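Local coordinates for lambda phage protein with carbohydrate-binding module (Shewanella oneidensis, PDB 2A5Z) that is of unknown function but binds magnesium and has a jelly-roll fold with a carbohydrate-binding module, which suggests a role in sugar recognition, at residues E117-S128 / S180-M191. Numbering follows the deposited sequence.
Sequences ELEVTVYFKTPS and STSTWYICKFKM
Val120, Val122 and Phe124 each exchange a pair of backbone hydrogen bonds with Phe189, Cys187 and Tyr185, setting strands 119-125 and 184-191 antiparallel as the two central neighbours of a six-stranded jelly-roll sheet. The pairing runs on past the strand ends, through Met191 N to Leu118 O at one end and Ser182 N to Pro127 O at the other.

Thr126 ties the loop end together. With OG1 held between its backbone N and carbonyl carbon (chi1 51°), the hydroxyl donates to Ser180 O at 2.6 Å while accepting from Thr183 N at 3.0 Å, and its CG2 rests 3.6 Å from Tyr185 CE2. The phenol oxygen of Tyr185 receives Ser180 N.

Aromatic contacts lie on both faces of the sheet. Lys125 runs fully extended across the indole of Trp184, its CB centred 3.5 Å above the six-membered ring and its CD 3.4 Å from NE1; Glu84 takes both Lys125 NZ and Trp184 NE1. Ile186 CG2 sits over the centre of the Tyr123 ring, whose hydroxyl bonds to Ala260 of the second subunit. On the other face, Tyr185 CB lies over the Phe124 ring toward its rim, and Cys187 CB meets that ring's edge.

A weak charge network marks the Glu119 end. Glu119 spreads its carboxylate between two lysines, OE2 facing Lys188 NZ and OE1 facing Lys190 NZ, both long salt bridges at 3.6 Å. Lys188 NZ hydrogen-bonds more firmly to Val262 O of the second subunit. A bend at chi2 (57°) brings Lys190 NZ back to Glu117 O, 2.8 Å away, a firmer hold.

Backbone bonds thus carry the pairing, aromatic and aliphatic contacts line both faces, and Lys125 with Glu84 holds Trp184 beside the magnesium ligand Asp247, probably helping set that site's surroundings.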
ATOM      1  N   GLU C 117      -8.117  -4.993  23.149  1.00 18.48           N
ATOM      2  CA  GLU C 117      -6.835  -5.214  23.842  1.00 18.41           C
ATOM      3  C   GLU C 117      -5.654  -5.041  22.890  1.00 18.28           C
ATOM      4  O   GLU C 117      -4.747  -5.879  22.829  1.00 18.40           O
ATOM      5  CB  GLU C 117      -6.784  -6.589  24.502  1.00 18.60           C
ATOM      6  CG  GLU C 117      -7.897  -6.841  25.496  1.00 19.57           C
ATOM      7  CD  GLU C 117      -7.740  -8.167  26.218  1.00 20.52           C
ATOM      8  OE1 GLU C 117      -8.572  -9.073  26.002  1.00 21.67           O
ATOM      9  OE2 GLU C 117      -6.782  -8.306  26.999  1.00 20.42           O
ATOM     10  N   LEU C 118      -5.691  -3.940  22.147  1.00 18.16           N
ATOM     11  CA  LEU C 118      -4.643  -3.576  21.207  1.00 18.06           C
ATOM     12  C   LEU C 118      -3.266  -3.614  21.866  1.00 18.63           C
ATOM     13  O   LEU C 118      -3.080  -3.152  23.003  1.00 18.58           O
ATOM     14  CB  LEU C 118      -4.921  -2.181  20.625  1.00 17.87           C
ATOM     15  CG  LEU C 118      -3.861  -1.518  19.734  1.00 17.95           C
ATOM     16  CD1 LEU C 118      -3.820  -2.146  18.351  1.00 16.67           C
ATOM     17  CD2 LEU C 118      -4.100  -0.018  19.612  1.00 17.50           C
ATOM     18  N   GLU C 119      -2.319  -4.183  21.134  1.00 18.97           N
ATOM     19  CA  GLU C 119      -0.924  -4.206  21.521  1.00 19.98           C
ATOM     20  C   GLU C 119      -0.117  -3.490  20.446  1.00 19.38           C
ATOM     21  O   GLU C 119      -0.229  -3.808  19.262  1.00 19.57           O
ATOM     22  CB  GLU C 119      -0.468  -5.657  21.640  1.00 20.46           C
ATOM     23  CG  GLU C 119       0.753  -5.868  22.474  1.00 23.99           C
ATOM     24  CD  GLU C 119       0.967  -7.331  22.776  1.00 28.50           C
ATOM     25  OE1 GLU C 119       0.058  -7.964  23.360  1.00 30.09           O
ATOM     26  OE2 GLU C 119       2.039  -7.854  22.408  1.00 31.55           O
ATOM     27  N   VAL C 120       0.672  -2.505  20.853  1.00 18.88           N
ATOM     28  CA  VAL C 120       1.525  -1.775  19.921  1.00 18.06           C
ATOM     29  C   VAL C 120       2.984  -1.941  20.344  1.00 17.95           C
ATOM     30  O   VAL C 120       3.330  -1.679  21.497  1.00 17.55           O
ATOM     31  CB  VAL C 120       1.158  -0.268  19.846  1.00 18.11           C
ATOM     32  CG1 VAL C 120       2.088   0.481  18.858  1.00 18.35           C
ATOM     33  CG2 VAL C 120      -0.307  -0.080  19.465  1.00 17.72           C
ATOM     34  N   THR C 121       3.825  -2.401  19.418  1.00 17.46           N
ATOM     35  CA  THR C 121       5.244  -2.573  19.685  1.00 17.12           C
ATOM     36  C   THR C 121       6.065  -1.676  18.760  1.00 17.16           C
ATOM     37  O   THR C 121       5.815  -1.642  17.559  1.00 16.94           O
ATOM     38  CB  THR C 121       5.675  -4.044  19.536  1.00 17.40           C
ATOM     39  OG1 THR C 121       4.787  -4.881  20.298  1.00 18.35           O
ATOM     40  CG2 THR C 121       7.101  -4.246  20.044  1.00 17.41           C
ATOM     41  N   VAL C 122       7.030  -0.952  19.336  1.00 16.33           N
ATOM     42  CA  VAL C 122       7.851   0.015  18.600  1.00 16.67           C
ATOM     43  C   VAL C 122       9.342  -0.215  18.868  1.00 17.01           C
ATOM     44  O   VAL C 122       9.775  -0.266  20.026  1.00 17.16           O
ATOM     45  CB  VAL C 122       7.515   1.492  18.983  1.00 16.49           C
ATOM     46  CG1 VAL C 122       8.397   2.465  18.190  1.00 16.41           C
ATOM     47  CG2 VAL C 122       6.055   1.815  18.727  1.00 15.64           C
ATOM     48  N   TYR C 123      10.113  -0.354  17.795  1.00 16.85           N
ATOM     49  CA  TYR C 123      11.558  -0.452  17.875  1.00 16.86           C
ATOM     50  C   TYR C 123      12.112   0.904  17.475  1.00 17.30           C
ATOM     51  O   TYR C 123      11.897   1.359  16.338  1.00 17.07           O
ATOM     52  CB  TYR C 123      12.083  -1.547  16.938  1.00 17.19           C
ATOM     53  CG  TYR C 123      11.612  -2.944  17.304  1.00 17.45           C
ATOM     54  CD1 TYR C 123      12.504  -3.892  17.816  1.00 18.03           C
ATOM     55  CD2 TYR C 123      10.277  -3.313  17.147  1.00 16.07           C
ATOM     56  CE1 TYR C 123      12.070  -5.188  18.144  1.00 17.16           C
ATOM     57  CE2 TYR C 123       9.830  -4.596  17.483  1.00 17.10           C
ATOM     58  CZ  TYR C 123      10.732  -5.522  17.988  1.00 18.19           C
ATOM     59  OH  TYR C 123      10.289  -6.789  18.324  1.00 18.60           O
ATOM     60  N   PHE C 124      12.811   1.552  18.406  1.00 16.90           N
ATOM     61  CA  PHE C 124      13.221   2.943  18.227  1.00 17.02           C
ATOM     62  C   PHE C 124      14.601   3.227  18.790  1.00 17.60           C
ATOM     63  O   PHE C 124      15.057   2.548  19.719  1.00 18.12           O
ATOM     64  CB  PHE C 124      12.181   3.906  18.836  1.00 17.02           C
ATOM     65  CG  PHE C 124      12.081   3.846  20.343  1.00 17.25           C
ATOM     66  CD1 PHE C 124      12.825   4.719  21.144  1.00 16.76           C
ATOM     67  CD2 PHE C 124      11.232   2.936  20.963  1.00 17.54           C
ATOM     68  CE1 PHE C 124      12.728   4.678  22.523  1.00 17.84           C
ATOM     69  CE2 PHE C 124      11.140   2.880  22.356  1.00 18.93           C
ATOM     70  CZ  PHE C 124      11.885   3.762  23.133  1.00 18.20           C
ATOM     71  N   LYS C 125      15.254   4.242  18.224  1.00 17.63           N
ATOM     72  CA  LYS C 125      16.599   4.627  18.640  1.00 17.64           C
ATOM     73  C   LYS C 125      16.601   6.055  19.153  1.00 17.58           C
ATOM     74  O   LYS C 125      16.123   6.976  18.475  1.00 17.49           O
ATOM     75  CB  LYS C 125      17.594   4.491  17.476  1.00 17.36           C
ATOM     76  CG  LYS C 125      19.066   4.671  17.888  1.00 17.42           C
ATOM     77  CD  LYS C 125      20.030   4.492  16.725  1.00 17.83           C
ATOM     78  CE  LYS C 125      21.481   4.528  17.234  1.00 19.75           C
ATOM     79  NZ  LYS C 125      22.492   4.452  16.149  1.00 18.66           N
ATOM     80  N   THR C 126      17.154   6.242  20.346  1.00 17.66           N
ATOM     81  CA  THR C 126      17.337   7.582  20.884  1.00 17.76           C
ATOM     82  C   THR C 126      18.309   8.391  20.007  1.00 17.70           C
ATOM     83  O   THR C 126      19.198   7.815  19.372  1.00 17.60           O
ATOM     84  CB  THR C 126      17.796   7.552  22.349  1.00 17.62           C
ATOM     85  OG1 THR C 126      18.921   6.676  22.491  1.00 17.48           O
ATOM     86  CG2 THR C 126      16.654   7.070  23.234  1.00 18.34           C
ATOM     87  N   PRO C 127      18.113   9.726  19.938  1.00 17.86           N
ATOM     88  CA  PRO C 127      19.023  10.585  19.174  1.00 17.83           C
ATOM     89  C   PRO C 127      20.439  10.591  19.774  1.00 17.95           C
ATOM     90  O   PRO C 127      20.632  10.113  20.898  1.00 17.78           O
ATOM     91  CB  PRO C 127      18.376  11.974  19.291  1.00 17.79           C
ATOM     92  CG  PRO C 127      17.502  11.915  20.488  1.00 18.23           C
ATOM     93  CD  PRO C 127      17.030  10.498  20.584  1.00 17.83           C
ATOM     94  N   SER C 128      21.414  11.127  19.038  1.00 17.74           N
ATOM     95  CA  SER C 128      22.797  11.169  19.518  1.00 17.99           C
ATOM     96  C   SER C 128      23.049  12.246  20.593  1.00 17.86           C
ATOM     97  O   SER C 128      24.095  12.236  21.264  1.00 17.78           O
ATOM     98  CB  SER C 128      23.766  11.326  18.345  1.00 18.06           C
ATOM     99  OG  SER C 128      23.547  12.554  17.687  1.00 18.55           O
ATOM    100  N   SER C 180      19.830   6.340  27.473  1.00 17.41           N
ATOM    101  CA  SER C 180      21.125   6.695  26.913  1.00 17.53           C
ATOM    102  C   SER C 180      20.944   7.158  25.470  1.00 16.74           C
ATOM    103  O   SER C 180      20.033   6.695  24.786  1.00 16.40           O
ATOM    104  CB  SER C 180      22.082   5.496  26.966  1.00 18.04           C
ATOM    105  OG  SER C 180      22.458   5.195  28.307  1.00 21.18           O
ATOM    106  N   THR C 181      21.808   8.070  25.019  1.00 16.35           N
ATOM    107  CA  THR C 181      21.813   8.520  23.622  1.00 15.84           C
ATOM    108  C   THR C 181      22.246   7.387  22.683  1.00 15.77           C
ATOM    109  O   THR C 181      22.865   6.418  23.121  1.00 15.83           O
ATOM    110  CB  THR C 181      22.739   9.745  23.398  1.00 15.94           C
ATOM    111  OG1 THR C 181      24.066   9.453  23.866  1.00 14.92           O
ATOM    112  CG2 THR C 181      22.200  10.978  24.108  1.00 15.21           C
ATOM    113  N   SER C 182      21.889   7.509  21.408  1.00 16.04           N
ATOM    114  CA  SER C 182      22.255   6.536  20.360  1.00 16.57           C
ATOM    115  C   SER C 182      22.090   5.070  20.784  1.00 16.38           C
ATOM    116  O   SER C 182      22.998   4.247  20.609  1.00 16.53           O
ATOM    117  CB  SER C 182      23.676   6.801  19.882  1.00 16.42           C
ATOM    118  OG  SER C 182      23.769   8.122  19.377  1.00 19.69           O
ATOM    119  N   THR C 183      20.927   4.753  21.341  1.00 16.11           N
ATOM    120  CA  THR C 183      20.662   3.405  21.856  1.00 16.14           C
ATOM    121  C   THR C 183      19.326   2.901  21.339  1.00 16.12           C
ATOM    122  O   THR C 183      18.354   3.654  21.285  1.00 16.09           O
ATOM    123  CB  THR C 183      20.676   3.389  23.401  1.00 16.31           C
ATOM    124  OG1 THR C 183      21.958   3.826  23.862  1.00 16.37           O
ATOM    125  CG2 THR C 183      20.391   1.979  23.962  1.00 16.91           C
ATOM    126  N   TRP C 184      19.289   1.620  20.972  1.00 16.39           N
ATOM    127  CA  TRP C 184      18.067   0.968  20.512  1.00 16.40           C
ATOM    128  C   TRP C 184      17.259   0.415  21.670  1.00 16.90           C
ATOM    129  O   TRP C 184      17.807  -0.257  22.548  1.00 16.80           O
ATOM    130  CB  TRP C 184      18.414  -0.154  19.530  1.00 16.80           C
ATOM    131  CG  TRP C 184      18.790   0.371  18.199  1.00 16.51           C
ATOM    132  CD1 TRP C 184      20.058   0.532  17.700  1.00 17.18           C
ATOM    133  CD2 TRP C 184      17.894   0.832  17.181  1.00 16.09           C
ATOM    134  NE1 TRP C 184      19.997   1.058  16.429  1.00 16.57           N
ATOM    135  CE2 TRP C 184      18.683   1.256  16.088  1.00 16.38           C
ATOM    136  CE3 TRP C 184      16.498   0.924  17.087  1.00 16.52           C
ATOM    137  CZ2 TRP C 184      18.121   1.768  14.909  1.00 17.27           C
ATOM    138  CZ3 TRP C 184      15.938   1.440  15.921  1.00 16.67           C
ATOM    139  CH2 TRP C 184      16.751   1.852  14.844  1.00 17.30           C
ATOM    140  N   TYR C 185      15.957   0.702  21.655  1.00 16.81           N
ATOM    141  CA  TYR C 185      15.025   0.312  22.717  1.00 16.72           C
ATOM    142  C   TYR C 185      13.794  -0.319  22.074  1.00 17.05           C
ATOM    143  O   TYR C 185      13.530  -0.105  20.889  1.00 17.18           O
ATOM    144  CB  TYR C 185      14.586   1.536  23.541  1.00 16.02           C
ATOM    145  CG  TYR C 185      15.655   2.138  24.421  1.00 15.45           C
ATOM    146  CD1 TYR C 185      16.011   1.535  25.629  1.00 15.21           C
ATOM    147  CD2 TYR C 185      16.316   3.310  24.050  1.00 15.27           C
ATOM    148  CE1 TYR C 185      17.008   2.077  26.442  1.00 15.58           C
ATOM    149  CE2 TYR C 185      17.313   3.871  24.863  1.00 15.06           C
ATOM    150  CZ  TYR C 185      17.650   3.245  26.054  1.00 14.98           C
ATOM    151  OH  TYR C 185      18.619   3.784  26.865  1.00 15.53           O
ATOM    152  N   ILE C 186      13.046  -1.094  22.854  1.00 17.76           N
ATOM    153  CA  ILE C 186      11.750  -1.615  22.412  1.00 18.36           C
ATOM    154  C   ILE C 186      10.703  -1.178  23.438  1.00 18.97           C
ATOM    155  O   ILE C 186      10.971  -1.179  24.640  1.00 19.20           O
ATOM    156  CB  ILE C 186      11.766  -3.173  22.264  1.00 18.53           C
ATOM    157  CG1 ILE C 186      13.001  -3.638  21.479  1.00 18.53           C
ATOM    158  CG2 ILE C 186      10.459  -3.694  21.610  1.00 18.87           C
ATOM    159  CD1 ILE C 186      13.296  -5.130  21.577  1.00 18.28           C
ATOM    160  N   CYS C 187       9.536  -0.744  22.966  1.00 19.41           N
ATOM    161  CA  CYS C 187       8.422  -0.450  23.856  1.00 19.39           C
ATOM    162  C   CYS C 187       7.161  -1.173  23.398  1.00 19.46           C
ATOM    163  O   CYS C 187       6.793  -1.125  22.215  1.00 19.16           O
ATOM    164  CB  CYS C 187       8.158   1.058  23.967  1.00 19.36           C
ATOM    165  SG  CYS C 187       6.661   1.478  24.924  1.00 20.79           S
ATOM    166  N   LYS C 188       6.519  -1.852  24.343  1.00 19.19           N
ATOM    167  CA  LYS C 188       5.198  -2.412  24.130  1.00 19.74           C
ATOM    168  C   LYS C 188       4.155  -1.632  24.935  1.00 19.48           C
ATOM    169  O   LYS C 188       4.314  -1.401  26.137  1.00 19.50           O
ATOM    170  CB  LYS C 188       5.180  -3.902  24.480  1.00 19.82           C
ATOM    171  CG  LYS C 188       3.836  -4.591  24.249  1.00 21.82           C
ATOM    172  CD  LYS C 188       4.009  -6.088  24.022  1.00 24.80           C
ATOM    173  CE  LYS C 188       4.659  -6.787  25.199  1.00 25.72           C
ATOM    174  NZ  LYS C 188       4.411  -8.246  25.114  1.00 28.12           N
ATOM    175  N   PHE C 189       3.108  -1.202  24.240  1.00 19.00           N
ATOM    176  CA  PHE C 189       1.968  -0.546  24.850  1.00 18.66           C
ATOM    177  C   PHE C 189       0.813  -1.564  24.803  1.00 18.43           C
ATOM    178  O   PHE C 189       0.555  -2.169  23.767  1.00 18.23           O
ATOM    179  CB  PHE C 189       1.651   0.755  24.089  1.00 18.44           C
ATOM    180  CG  PHE C 189       0.368   1.431  24.519  1.00 18.77           C
ATOM    181  CD1 PHE C 189       0.403   2.579  25.297  1.00 18.84           C
ATOM    182  CD2 PHE C 189      -0.877   0.924  24.126  1.00 20.13           C
ATOM    183  CE1 PHE C 189      -0.778   3.217  25.691  1.00 18.88           C
ATOM    184  CE2 PHE C 189      -2.063   1.540  24.520  1.00 19.65           C
ATOM    185  CZ  PHE C 189      -2.015   2.689  25.299  1.00 19.64           C
ATOM    186  N   LYS C 190       0.150  -1.784  25.935  1.00 18.18           N
ATOM    187  CA  LYS C 190      -0.918  -2.787  26.012  1.00 17.84           C
ATOM    188  C   LYS C 190      -2.219  -2.170  26.526  1.00 17.30           C
ATOM    189  O   LYS C 190      -2.277  -1.664  27.644  1.00 17.81           O
ATOM    190  CB  LYS C 190      -0.477  -3.982  26.877  1.00 17.99           C
ATOM    191  CG  LYS C 190      -1.505  -5.124  27.020  1.00 19.31           C
ATOM    192  CD  LYS C 190      -1.934  -5.697  25.674  1.00 21.53           C
ATOM    193  CE  LYS C 190      -2.536  -7.083  25.835  1.00 23.71           C
ATOM    194  NZ  LYS C 190      -3.297  -7.413  24.605  1.00 25.79           N
HETATM  195  N   MSE C 191      -3.247  -2.202  25.685  1.00 16.54           N
HETATM  196  CA  MSE C 191      -4.588  -1.723  26.028  1.00 15.20           C
HETATM  197  C   MSE C 191      -5.264  -2.759  26.916  1.00 16.41           C
HETATM  198  O   MSE C 191      -5.327  -3.936  26.572  1.00 16.65           O
HETATM  199  CB  MSE C 191      -5.390  -1.502  24.738  1.00 15.24           C
HETATM  200  CG  MSE C 191      -6.831  -0.996  24.885  1.00 14.82           C
HETATM  201 SE   MSE C 191      -7.651  -0.669  23.284  1.00  9.86          SE
HETATM  202  CE  MSE C 191      -6.688   0.708  22.654  1.00 12.16           C
TER
HETATM  203  O   HOH W   1      -5.165  -6.434  27.834  1.00 25.65           O
HETATM  204  O   HOH W   2      22.979   7.675  16.763  1.00 36.23           O